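Local atomic coordinates of DNA mismatch repair protein MUTS (Thermus aquaticus, PDB entry 1EWQ), a protein that binds mismatched DNA, probably as the recognition step of DNA mismatch repair, and has a weak ATPase activity. Residues A444-Y449 with R465-L470; V440-V445 with E487-E492; V419-E424 with L478-E483. All coordinates share one frame; numbering follows the deposited sequence.

Contact 1: residues A444-Y449 with R465-L470. With nucleotides of chain A.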
loop_
_atom_site.group_PDB
_atom_site.type_symbol
_atom_site.label_atom_id
_atom_site.label_comp_id
_atom_site.label_asym_id
_atom_site.label_seq_id
_atom_site.Cartn_x
_atom_site.Cartn_y
_atom_site.Cartn_z
ATOM N N ALA C 444 -28.728 12.375 -33.020
ATOM C CA ALA C 444 -29.716 12.206 -31.965
ATOM C C ALA C 444 -30.494 13.457 -31.580
ATOM O O ALA C 444 -31.582 13.362 -31.009
ATOM C CB ALA C 444 -29.040 11.615 -30.725
ATOM N N VAL C 445 -29.954 14.627 -31.893
ATOM C CA VAL C 445 -30.642 15.856 -31.536
ATOM C C VAL C 445 -31.706 16.317 -32.535
ATOM O O VAL C 445 -32.770 16.787 -32.129
ATOM C CB VAL C 445 -29.645 17.006 -31.315
ATOM C CG1 VAL C 445 -30.393 18.248 -30.837
ATOM C CG2 VAL C 445 -28.582 16.581 -30.295
ATOM N N PHE C 446 -31.435 16.184 -33.830
ATOM C CA PHE C 446 -32.401 16.614 -34.837
ATOM C C PHE C 446 -33.035 15.484 -35.642
ATOM O O PHE C 446 -33.979 15.721 -36.392
ATOM C CB PHE C 446 -31.756 17.630 -35.796
ATOM C CG PHE C 446 -31.306 18.906 -35.124
ATOM C CD1 PHE C 446 -30.034 19.006 -34.561
ATOM C CD2 PHE C 446 -32.166 19.998 -35.030
ATOM C CE1 PHE C 446 -29.625 20.180 -33.912
ATOM C CE2 PHE C 446 -31.770 21.178 -34.384
ATOM C CZ PHE C 446 -30.498 21.270 -33.824
ATOM N N GLY C 447 -32.531 14.263 -35.491
ATOM C CA GLY C 447 -33.085 13.143 -36.240
ATOM C C GLY C 447 -32.560 13.111 -37.664
ATOM O O GLY C 447 -31.444 13.563 -37.920
ATOM N N TYR C 448 -33.345 12.576 -38.596
ATOM C CA TYR C 448 -32.920 12.517 -39.994
ATOM C C TYR C 448 -33.079 13.867 -40.679
ATOM O O TYR C 448 -34.002 14.611 -40.379
ATOM C CB TYR C 448 -33.706 11.455 -40.756
ATOM C CG TYR C 448 -33.357 10.052 -40.324
ATOM C CD1 TYR C 448 -33.922 9.492 -39.179
ATOM C CD2 TYR C 448 -32.413 9.306 -41.026
ATOM C CE1 TYR C 448 -33.549 8.223 -38.746
ATOM C CE2 TYR C 448 -32.034 8.037 -40.600
ATOM C CZ TYR C 448 -32.605 7.503 -39.460
ATOM O OH TYR C 448 -32.232 6.244 -39.046
ATOM N N TYR C 449 -32.191 14.173 -41.615
ATOM C CA TYR C 449 -32.253 15.465 -42.295
ATOM C C TYR C 449 -31.566 15.491 -43.654
ATOM O O TYR C 449 -30.822 14.579 -44.009
ATOM C CB TYR C 449 -31.612 16.541 -41.402
ATOM C CG TYR C 449 -30.162 16.250 -41.069
ATOM C CD1 TYR C 449 -29.158 16.347 -42.048
ATOM C CD2 TYR C 449 -29.794 15.825 -39.795
ATOM C CE1 TYR C 449 -27.824 16.026 -41.761
ATOM C CE2 TYR C 449 -28.467 15.495 -39.497
ATOM C CZ TYR C 449 -27.489 15.596 -40.482
ATOM O OH TYR C 449 -26.190 15.243 -40.185
ATOM N N ARG C 465 -37.895 22.334 -45.172
ATOM C CA ARG C 465 -38.179 23.049 -43.939
ATOM C C ARG C 465 -36.883 23.110 -43.128
ATOM O O ARG C 465 -36.336 22.082 -42.732
ATOM C CB ARG C 465 -39.287 22.333 -43.146
ATOM C CG ARG C 465 -39.707 23.033 -41.847
ATOM C CD ARG C 465 -39.356 22.190 -40.604
ATOM N NE ARG C 465 -40.233 21.026 -40.440
ATOM C CZ ARG C 465 -40.010 20.010 -39.602
ATOM N NH1 ARG C 465 -38.926 19.992 -38.831
ATOM N NH2 ARG C 465 -40.879 19.001 -39.536
ATOM N N PRO C 466 -36.365 24.326 -42.902
ATOM C CA PRO C 466 -35.135 24.572 -42.144
ATOM C C PRO C 466 -35.212 23.856 -40.807
ATOM O O PRO C 466 -36.238 23.914 -40.135
ATOM C CB PRO C 466 -35.128 26.091 -41.979
ATOM C CG PRO C 466 -35.828 26.561 -43.232
ATOM C CD PRO C 466 -36.979 25.594 -43.333
ATOM N N VAL C 467 -34.138 23.176 -40.425
ATOM C CA VAL C 467 -34.125 22.458 -39.153
ATOM C C VAL C 467 -32.920 22.815 -38.286
ATOM O O VAL C 467 -33.048 23.030 -37.073
ATOM C CB VAL C 467 -34.155 20.922 -39.386
ATOM C CG1 VAL C 467 -33.830 20.185 -38.102
ATOM C CG2 VAL C 467 -35.533 20.508 -39.873
ATOM N N GLN C 468 -31.749 22.882 -38.906
ATOM C CA GLN C 468 -30.540 23.203 -38.164
ATOM C C GLN C 468 -29.611 24.055 -39.008
ATOM O O GLN C 468 -29.336 23.730 -40.169
ATOM C CB GLN C 468 -29.814 21.916 -37.739
ATOM C CG GLN C 468 -28.547 22.163 -36.916
ATOM C CD GLN C 468 -27.713 20.900 -36.686
ATOM O OE1 GLN C 468 -26.733 20.922 -35.938
ATOM N NE2 GLN C 468 -28.093 19.804 -37.334
ATOM N N THR C 469 -29.138 25.148 -38.420
ATOM C CA THR C 469 -28.223 26.046 -39.100
ATOM C C THR C 469 -26.826 25.813 -38.540
ATOM O O THR C 469 -26.633 25.740 -37.323
ATOM C CB THR C 469 -28.592 27.538 -38.875
ATOM O OG1 THR C 469 -29.891 27.811 -39.423
ATOM C CG2 THR C 469 -27.558 28.446 -39.546
ATOM N N LEU C 470 -25.854 25.680 -39.431
ATOM C CA LEU C 470 -24.482 25.476 -39.003
ATOM C C LEU C 470 -23.609 26.567 -39.595
ATOM O O LEU C 470 -24.094 27.441 -40.312
ATOM C CB LEU C 470 -23.979 24.087 -39.424
ATOM C CG LEU C 470 -24.749 22.932 -38.778
ATOM C CD1 LEU C 470 -25.696 22.308 -39.796
ATOM C CD2 LEU C 470 -23.777 21.892 -38.255
ATOM P P DC A 20 -20.274 23.662 -37.652
ATOM O OP1 DC A 20 -21.217 24.791 -37.419
ATOM O OP2 DC A 20 -20.311 22.924 -38.939
ATOM O "O5'" DC A 20 -18.796 24.196 -37.419
ATOM C "C5'" DC A 20 -18.440 24.775 -36.167
ATOM C "C4'" DC A 20 -16.961 25.059 -36.129
ATOM O "O4'" DC A 20 -16.206 23.853 -35.846
ATOM C "C3'" DC A 20 -16.408 25.622 -37.438
ATOM O "O3'" DC A 20 -15.584 26.743 -37.165
ATOM C "C2'" DC A 20 -15.569 24.488 -38.003
ATOM C "C1'" DC A 20 -15.111 23.765 -36.746
ATOM N N1 DC A 20 -14.790 22.341 -36.931
ATOM C C2 DC A 20 -13.734 21.784 -36.190
ATOM O O2 DC A 20 -13.109 22.509 -35.399
ATOM N N3 DC A 20 -13.430 20.472 -36.353
ATOM C C4 DC A 20 -14.135 19.726 -37.209
ATOM N N4 DC A 20 -13.798 18.435 -37.345
ATOM C C5 DC A 20 -15.213 20.268 -37.971
ATOM C C6 DC A 20 -15.501 21.566 -37.805
ATOM P P DT A 19 -23.123 17.850 -36.336
ATOM O OP1 DT A 19 -24.495 18.427 -36.209
ATOM O OP2 DT A 19 -22.797 16.921 -37.449
ATOM O "O5'" DT A 19 -22.120 19.070 -36.417
ATOM C "C5'" DT A 19 -20.962 19.074 -35.617
ATOM C "C4'" DT A 19 -20.547 20.491 -35.325
ATOM O "O4'" DT A 19 -19.360 20.413 -34.516
ATOM C "C3'" DT A 19 -20.157 21.264 -36.576
ATOM O "O3'" DT A 19 -20.483 22.644 -36.421
ATOM C "C2'" DT A 19 -18.669 21.004 -36.707
ATOM C "C1'" DT A 19 -18.207 20.712 -35.283
ATOM N N1 DT A 19 -17.321 19.541 -35.177
ATOM C C2 DT A 19 -16.240 19.628 -34.340
ATOM O O2 DT A 19 -15.980 20.640 -33.702
ATOM N N3 DT A 19 -15.474 18.491 -34.275
ATOM C C4 DT A 19 -15.681 17.306 -34.953
ATOM O O4 DT A 19 -14.907 16.367 -34.794
ATOM C C5 DT A 19 -16.839 17.289 -35.824
ATOM C C7 DT A 19 -17.153 16.046 -36.598
ATOM C C6 DT A 19 -17.585 18.394 -35.892
#
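Phe446, in the loop that leaves strand 439-443, comes up against the edge strand 465-469, with its CA 7.5 Å from that of Val467. At this point the strand carries a classic beta bulge, in which Val467 and Gln468 both face Arg475 of the neighbouring strand, and the side chains of both residues reach Phe446. Gln468 lies over one face of the phenyl ring: its CB stands 3.9 Å from the ring centroid and only 8° off the normal, a CH-pi contact. Beyond CB the chain runs on extended across the ring, bringing CD to 3.4 Å from Phe446 CE1, and the amide plane is stacked almost flat on the ring, 16° apart. Val467 approaches obliquely, its CG1 3.5 Å from Phe446 CD2; with chi1 at 167° this branch lies trans to the backbone N and slides past the phenyl group. Beyond the bulge, Leu470 CB is 3.5 Å from OP1 of nucleotide DC20 in the bound DNA, and Thr469 N hydrogen-bonds to Thr469 OG1 of the second subunit, while Leu470 of that subunit also packs on Phe446. The grip between loop and strand therefore rests on van der Waals, CH-pi and amide-ring stacking contacts, and the aromatic platform under the glutamine probably helps to hold the amide plane parallel to the ring, where the two subunits meet.

Contact 2: residues V440-V445 with E487-E492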
loop_
_atom_site.group_PDB
_atom_site.type_symbol
_atom_site.label_atom_id
_atom_site.label_comp_id
_atom_site.label_asym_id
_atom_site.label_seq_id
_atom_site.Cartn_x
_atom_site.Cartn_y
_atom_site.Cartn_z
ATOM N N VAL C 440 -28.121 13.138 -46.863
ATOM C CA VAL C 440 -29.118 12.755 -45.877
ATOM C C VAL C 440 -28.274 12.287 -44.697
ATOM O O VAL C 440 -27.542 11.306 -44.801
ATOM C CB VAL C 440 -30.005 11.586 -46.354
ATOM C CG1 VAL C 440 -30.740 10.978 -45.156
ATOM C CG2 VAL C 440 -31.011 12.084 -47.390
ATOM N N GLY C 441 -28.353 13.002 -43.584
ATOM C CA GLY C 441 -27.569 12.620 -42.429
ATOM C C GLY C 441 -28.447 12.391 -41.228
ATOM O O GLY C 441 -29.681 12.440 -41.325
ATOM N N TYR C 442 -27.813 12.154 -40.083
ATOM C CA TYR C 442 -28.550 11.912 -38.855
ATOM C C TYR C 442 -27.751 12.183 -37.574
ATOM O O TYR C 442 -26.545 11.964 -37.526
ATOM C CB TYR C 442 -29.040 10.452 -38.843
ATOM C CG TYR C 442 -29.640 10.033 -37.520
ATOM C CD1 TYR C 442 -31.015 10.093 -37.308
ATOM C CD2 TYR C 442 -28.821 9.677 -36.442
ATOM C CE1 TYR C 442 -31.562 9.824 -36.061
ATOM C CE2 TYR C 442 -29.356 9.408 -35.190
ATOM C CZ TYR C 442 -30.729 9.488 -35.005
ATOM O OH TYR C 442 -31.269 9.257 -33.763
ATOM N N ASN C 443 -28.444 12.681 -36.551
ATOM C CA ASN C 443 -27.869 12.900 -35.222
ATOM C C ASN C 443 -29.025 12.846 -34.227
ATOM O O ASN C 443 -30.156 13.204 -34.556
ATOM C CB ASN C 443 -27.082 14.224 -35.088
ATOM C CG ASN C 443 -27.960 15.467 -35.133
ATOM O OD1 ASN C 443 -29.000 15.550 -34.473
ATOM N ND2 ASN C 443 -27.518 16.465 -35.902
ATOM N N ALA C 444 -28.728 12.375 -33.020
ATOM C CA ALA C 444 -29.716 12.206 -31.965
ATOM C C ALA C 444 -30.494 13.457 -31.580
ATOM O O ALA C 444 -31.582 13.362 -31.009
ATOM C CB ALA C 444 -29.040 11.615 -30.725
ATOM N N VAL C 445 -29.954 14.627 -31.893
ATOM C CA VAL C 445 -30.642 15.856 -31.536
ATOM C C VAL C 445 -31.706 16.317 -32.535
ATOM O O VAL C 445 -32.770 16.787 -32.129
ATOM C CB VAL C 445 -29.645 17.006 -31.315
ATOM C CG1 VAL C 445 -30.393 18.248 -30.837
ATOM C CG2 VAL C 445 -28.582 16.581 -30.295
ATOM N N GLU C 487 -41.026 5.910 -37.754
ATOM C CA GLU C 487 -41.158 4.488 -38.031
ATOM C C GLU C 487 -39.894 3.758 -37.580
ATOM O O GLU C 487 -39.962 2.787 -36.834
ATOM C CB GLU C 487 -41.389 4.274 -39.532
ATOM C CG GLU C 487 -41.557 2.824 -39.974
ATOM C CD GLU C 487 -42.712 2.124 -39.276
ATOM O OE1 GLU C 487 -43.607 2.824 -38.745
ATOM O OE2 GLU C 487 -42.730 0.871 -39.270
ATOM N N VAL C 488 -38.742 4.236 -38.039
ATOM C CA VAL C 488 -37.467 3.637 -37.684
ATOM C C VAL C 488 -37.311 3.576 -36.167
ATOM O O VAL C 488 -36.830 2.581 -35.625
ATOM C CB VAL C 488 -36.295 4.434 -38.310
ATOM C CG1 VAL C 488 -34.992 4.105 -37.613
ATOM C CG2 VAL C 488 -36.185 4.097 -39.792
ATOM N N TYR C 489 -37.730 4.638 -35.486
ATOM C CA TYR C 489 -37.639 4.684 -34.033
ATOM C C TYR C 489 -38.523 3.623 -33.376
ATOM O O TYR C 489 -38.114 2.977 -32.403
ATOM C CB TYR C 489 -38.022 6.071 -33.512
ATOM C CG TYR C 489 -36.977 7.143 -33.754
ATOM C CD1 TYR C 489 -35.659 6.809 -34.075
ATOM C CD2 TYR C 489 -37.292 8.491 -33.604
ATOM C CE1 TYR C 489 -34.680 7.791 -34.234
ATOM C CE2 TYR C 489 -36.320 9.483 -33.762
ATOM C CZ TYR C 489 -35.016 9.124 -34.075
ATOM O OH TYR C 489 -34.055 10.102 -34.210
ATOM N N ARG C 490 -39.728 3.434 -33.913
ATOM C CA ARG C 490 -40.653 2.442 -33.367
ATOM C C ARG C 490 -40.045 1.054 -33.503
ATOM O O ARG C 490 -40.088 0.249 -32.574
ATOM C CB ARG C 490 -42.008 2.481 -34.096
ATOM C CG ARG C 490 -43.052 1.561 -33.469
ATOM C CD ARG C 490 -44.385 1.520 -34.239
ATOM N NE ARG C 490 -44.543 0.279 -34.997
ATOM C CZ ARG C 490 -44.003 0.063 -36.189
ATOM N NH1 ARG C 490 -43.278 1.015 -36.759
ATOM N NH2 ARG C 490 -44.169 -1.099 -36.809
ATOM N N LEU C 491 -39.479 0.773 -34.669
ATOM C CA LEU C 491 -38.863 -0.518 -34.897
ATOM C C LEU C 491 -37.717 -0.732 -33.919
ATOM O O LEU C 491 -37.640 -1.765 -33.263
ATOM C CB LEU C 491 -38.355 -0.618 -36.334
ATOM C CG LEU C 491 -39.469 -0.691 -37.373
ATOM C CD1 LEU C 491 -38.882 -0.815 -38.768
ATOM C CD2 LEU C 491 -40.358 -1.887 -37.060
ATOM N N GLU C 492 -36.840 0.258 -33.812
ATOM C CA GLU C 492 -35.703 0.167 -32.911
ATOM C C GLU C 492 -36.141 -0.121 -31.477
ATOM O O GLU C 492 -35.519 -0.922 -30.784
ATOM C CB GLU C 492 -34.873 1.458 -32.990
ATOM C CG GLU C 492 -34.045 1.544 -34.275
ATOM C CD GLU C 492 -33.333 2.878 -34.467
ATOM O OE1 GLU C 492 -33.209 3.656 -33.500
ATOM O OE2 GLU C 492 -32.881 3.141 -35.596
#
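Tyr442, on the edge strand 439-443 of a four-stranded antiparallel sheet, meets Tyr489 of the long helix 479-511, tying sheet to helix in the part of MutS that lies against the DNA backbone. The main chains stay well apart, the CA atoms of Tyr442 and Val488 being 12.2 Å from each other, and two long aromatic side chains span the gap from opposite directions. Their phenol oxygens, Tyr442 OH and Tyr489 OH, form a hydrogen bond of 2.9 Å in which either may be the donor. The Tyr489 hydroxyl lies in the plane of the Tyr442 ring, at its edge, and also comes within 3.1 Å of Tyr442 CE1. Carbon contact is slight by comparison, with Tyr442 CE1 4.0 Å from Tyr489 CZ. With CG trans to the backbone N (chi1 171°), Tyr442 extends towards the helix, while on the helix CG of Tyr489 is trans to the carbonyl carbon instead (chi1 -74°). Tyr448 packs against the Tyr442 ring with the planes at about 55°, and the next residue along the strand, Asn443, whose CB points away from the helix, packs on a phosphate of the DNA. With a summed buried surface of just 86 Å², the contact depends on a single bond between two hydroxyls, either of which could give the proton, with little apolar area to back it.

Contact 3: residues V419-E424 with L478-E483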
loop_
_atom_site.group_PDB
_atom_site.type_symbol
_atom_site.label_atom_id
_atom_site.label_comp_id
_atom_site.label_asym_id
_atom_site.label_seq_id
_atom_site.Cartn_x
_atom_site.Cartn_y
_atom_site.Cartn_z
ATOM N N VAL C 419 -34.190 2.103 -43.055
ATOM C CA VAL C 419 -32.928 2.809 -43.226
ATOM C C VAL C 419 -32.590 2.981 -44.708
ATOM O O VAL C 419 -32.008 3.988 -45.104
ATOM C CB VAL C 419 -31.774 2.060 -42.508
ATOM C CG1 VAL C 419 -30.431 2.707 -42.831
ATOM C CG2 VAL C 419 -32.006 2.084 -41.008
ATOM N N ALA C 420 -32.959 2.003 -45.524
ATOM C CA ALA C 420 -32.688 2.074 -46.956
ATOM C C ALA C 420 -33.412 3.280 -47.547
ATOM O O ALA C 420 -32.898 3.957 -48.441
ATOM C CB ALA C 420 -33.153 0.798 -47.641
ATOM N N TYR C 421 -34.610 3.537 -47.033
ATOM C CA TYR C 421 -35.423 4.653 -47.484
ATOM C C TYR C 421 -34.622 5.950 -47.526
ATOM O O TYR C 421 -34.636 6.664 -48.527
ATOM C CB TYR C 421 -36.613 4.848 -46.549
ATOM C CG TYR C 421 -37.342 6.154 -46.784
ATOM C CD1 TYR C 421 -38.331 6.257 -47.758
ATOM C CD2 TYR C 421 -37.025 7.293 -46.040
ATOM C CE1 TYR C 421 -38.988 7.458 -47.987
ATOM C CE2 TYR C 421 -37.675 8.499 -46.262
ATOM C CZ TYR C 421 -38.657 8.574 -47.237
ATOM O OH TYR C 421 -39.305 9.762 -47.466
ATOM N N PHE C 422 -33.931 6.258 -46.431
ATOM C CA PHE C 422 -33.156 7.488 -46.362
ATOM C C PHE C 422 -32.016 7.541 -47.366
ATOM O O PHE C 422 -31.718 8.603 -47.920
ATOM C CB PHE C 422 -32.629 7.707 -44.943
ATOM C CG PHE C 422 -33.710 7.978 -43.940
ATOM C CD1 PHE C 422 -34.117 6.992 -43.045
ATOM C CD2 PHE C 422 -34.353 9.213 -43.912
ATOM C CE1 PHE C 422 -35.149 7.234 -42.141
ATOM C CE2 PHE C 422 -35.386 9.464 -43.011
ATOM C CZ PHE C 422 -35.785 8.471 -42.125
ATOM N N LEU C 423 -31.391 6.396 -47.610
ATOM C CA LEU C 423 -30.294 6.332 -48.561
ATOM C C LEU C 423 -30.816 6.666 -49.952
ATOM O O LEU C 423 -30.161 7.366 -50.724
ATOM C CB LEU C 423 -29.676 4.935 -48.562
ATOM C CG LEU C 423 -28.347 4.789 -49.302
ATOM C CD1 LEU C 423 -27.297 5.678 -48.656
ATOM C CD2 LEU C 423 -27.908 3.337 -49.256
ATOM N N GLU C 424 -32.004 6.158 -50.265
ATOM C CA GLU C 424 -32.633 6.406 -51.557
ATOM C C GLU C 424 -33.071 7.860 -51.651
ATOM O O GLU C 424 -33.004 8.467 -52.716
ATOM C CB GLU C 424 -33.848 5.497 -51.734
ATOM C CG GLU C 424 -33.503 4.054 -52.064
ATOM C CD GLU C 424 -34.578 3.080 -51.617
ATOM O OE1 GLU C 424 -35.777 3.448 -51.644
ATOM O OE2 GLU C 424 -34.221 1.939 -51.244
ATOM N N LEU C 478 -38.332 17.256 -44.886
ATOM C CA LEU C 478 -39.435 17.116 -45.818
ATOM C C LEU C 478 -40.480 16.341 -45.017
ATOM O O LEU C 478 -40.135 15.572 -44.117
ATOM C CB LEU C 478 -39.021 16.317 -47.063
ATOM C CG LEU C 478 -38.135 16.989 -48.121
ATOM C CD1 LEU C 478 -38.003 16.063 -49.318
ATOM C CD2 LEU C 478 -38.748 18.309 -48.570
ATOM N N PRO C 479 -41.770 16.553 -45.314
ATOM C CA PRO C 479 -42.874 15.876 -44.623
ATOM C C PRO C 479 -42.789 14.339 -44.628
ATOM O O PRO C 479 -43.090 13.684 -43.624
ATOM C CB PRO C 479 -44.103 16.392 -45.369
ATOM C CG PRO C 479 -43.690 17.796 -45.738
ATOM C CD PRO C 479 -42.278 17.578 -46.245
ATOM N N GLU C 480 -42.383 13.772 -45.761
ATOM C CA GLU C 480 -42.260 12.321 -45.910
ATOM C C GLU C 480 -41.282 11.710 -44.909
ATOM O O GLU C 480 -41.467 10.581 -44.453
ATOM C CB GLU C 480 -41.787 11.988 -47.331
ATOM C CG GLU C 480 -42.834 11.350 -48.238
ATOM C CD GLU C 480 -43.065 9.873 -47.942
ATOM O OE1 GLU C 480 -43.642 9.551 -46.877
ATOM O OE2 GLU C 480 -42.658 9.032 -48.780
HETATM N N MSE C 481 -40.240 12.466 -44.579
HETATM C CA MSE C 481 -39.200 12.019 -43.658
HETATM C C MSE C 481 -39.652 11.883 -42.218
HETATM O O MSE C 481 -39.318 10.913 -41.544
HETATM C CB MSE C 481 -38.029 12.987 -43.703
HETATM C CG MSE C 481 -37.343 13.059 -45.035
HETATM SE SE MSE C 481 -36.039 14.447 -44.970
HETATM C CE MSE C 481 -34.813 13.662 -43.699
ATOM N N LYS C 482 -40.379 12.885 -41.743
ATOM C CA LYS C 482 -40.875 12.892 -40.379
ATOM C C LYS C 482 -41.592 11.574 -40.105
ATOM O O LYS C 482 -41.389 10.944 -39.065
ATOM C CB LYS C 482 -41.821 14.084 -40.193
ATOM C CG LYS C 482 -42.462 14.205 -38.819
ATOM C CD LYS C 482 -43.110 15.585 -38.600
ATOM C CE LYS C 482 -44.069 15.995 -39.727
ATOM N NZ LYS C 482 -43.368 16.446 -40.978
ATOM N N GLU C 483 -42.413 11.156 -41.062
ATOM C CA GLU C 483 -43.160 9.910 -40.950
ATOM C C GLU C 483 -42.216 8.726 -40.827
ATOM O O GLU C 483 -42.313 7.935 -39.886
ATOM C CB GLU C 483 -44.038 9.713 -42.184
ATOM C CG GLU C 483 -44.740 8.365 -42.238
ATOM C CD GLU C 483 -45.176 8.005 -43.642
ATOM O OE1 GLU C 483 -45.920 8.807 -44.247
ATOM O OE2 GLU C 483 -44.771 6.926 -44.140
#
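Tyr421 and Phe422 of helix 406-433 face Glu480 and Met481 in the first turn of helix 479-511, where the two long helices run as an antiparallel pair. The axes of the two short segments come within 11.4 Å and cross at -162°, so they are close to antiparallel, and the nearest CA atoms, those of Phe422 and Met481, are 8.0 Å apart. Leu478 occupies the N-cap position just ahead of the second helix. The apolar part of the contact joins Phe422 to Met481, which is present as selenomethionine: the methyl group CE reaches the ring at its edge, near the ring plane, 4.3 Å from Phe422 CE2. Both residues lie in the interior, where Tyr448 stacks on Phe422 and also touches Met481. Within the first helix, Tyr421 CD2 lies 3.8 Å above the plane of the Phe422 ring, over its centre. The second part pairs Tyr421 with Glu480. The phenol extends towards helix 479-511 with CG trans to the backbone N (chi1 168°), and the glutamate bends at chi2 (-77°), folding its carboxylate back beside the ring with the two planes steeply inclined. Tyr421 OH, buried here without a hydrogen-bonding partner in the model, lies 3.3 Å from Glu480 CB and 3.7 Å from Glu480 OE2.

How the contacts relate
From the N terminus, helix 406-433 carries 419-424. Its partner 478-483 opens helix 479-511, so contact 3 closes a loop containing all four strands of the antiparallel sheet and joins the two helices. Contact 1 closes a shorter loop within it and joins the loop after strand 439-443 to strand 465-469. Contact 2 starts at 440-445, inside that large loop, but ends at 487-492, beyond it, and so crosses contact 3; it shares Ala444 and Val445 with contact 1 and ties strand 439-443 to helix 479-511. Tyr448, in segment 444-449, touches Tyr442 of contact 2 and Phe422 and Met481 of contact 3. Strand 465-469 meets the second subunit, and both outer strands come near the DNA.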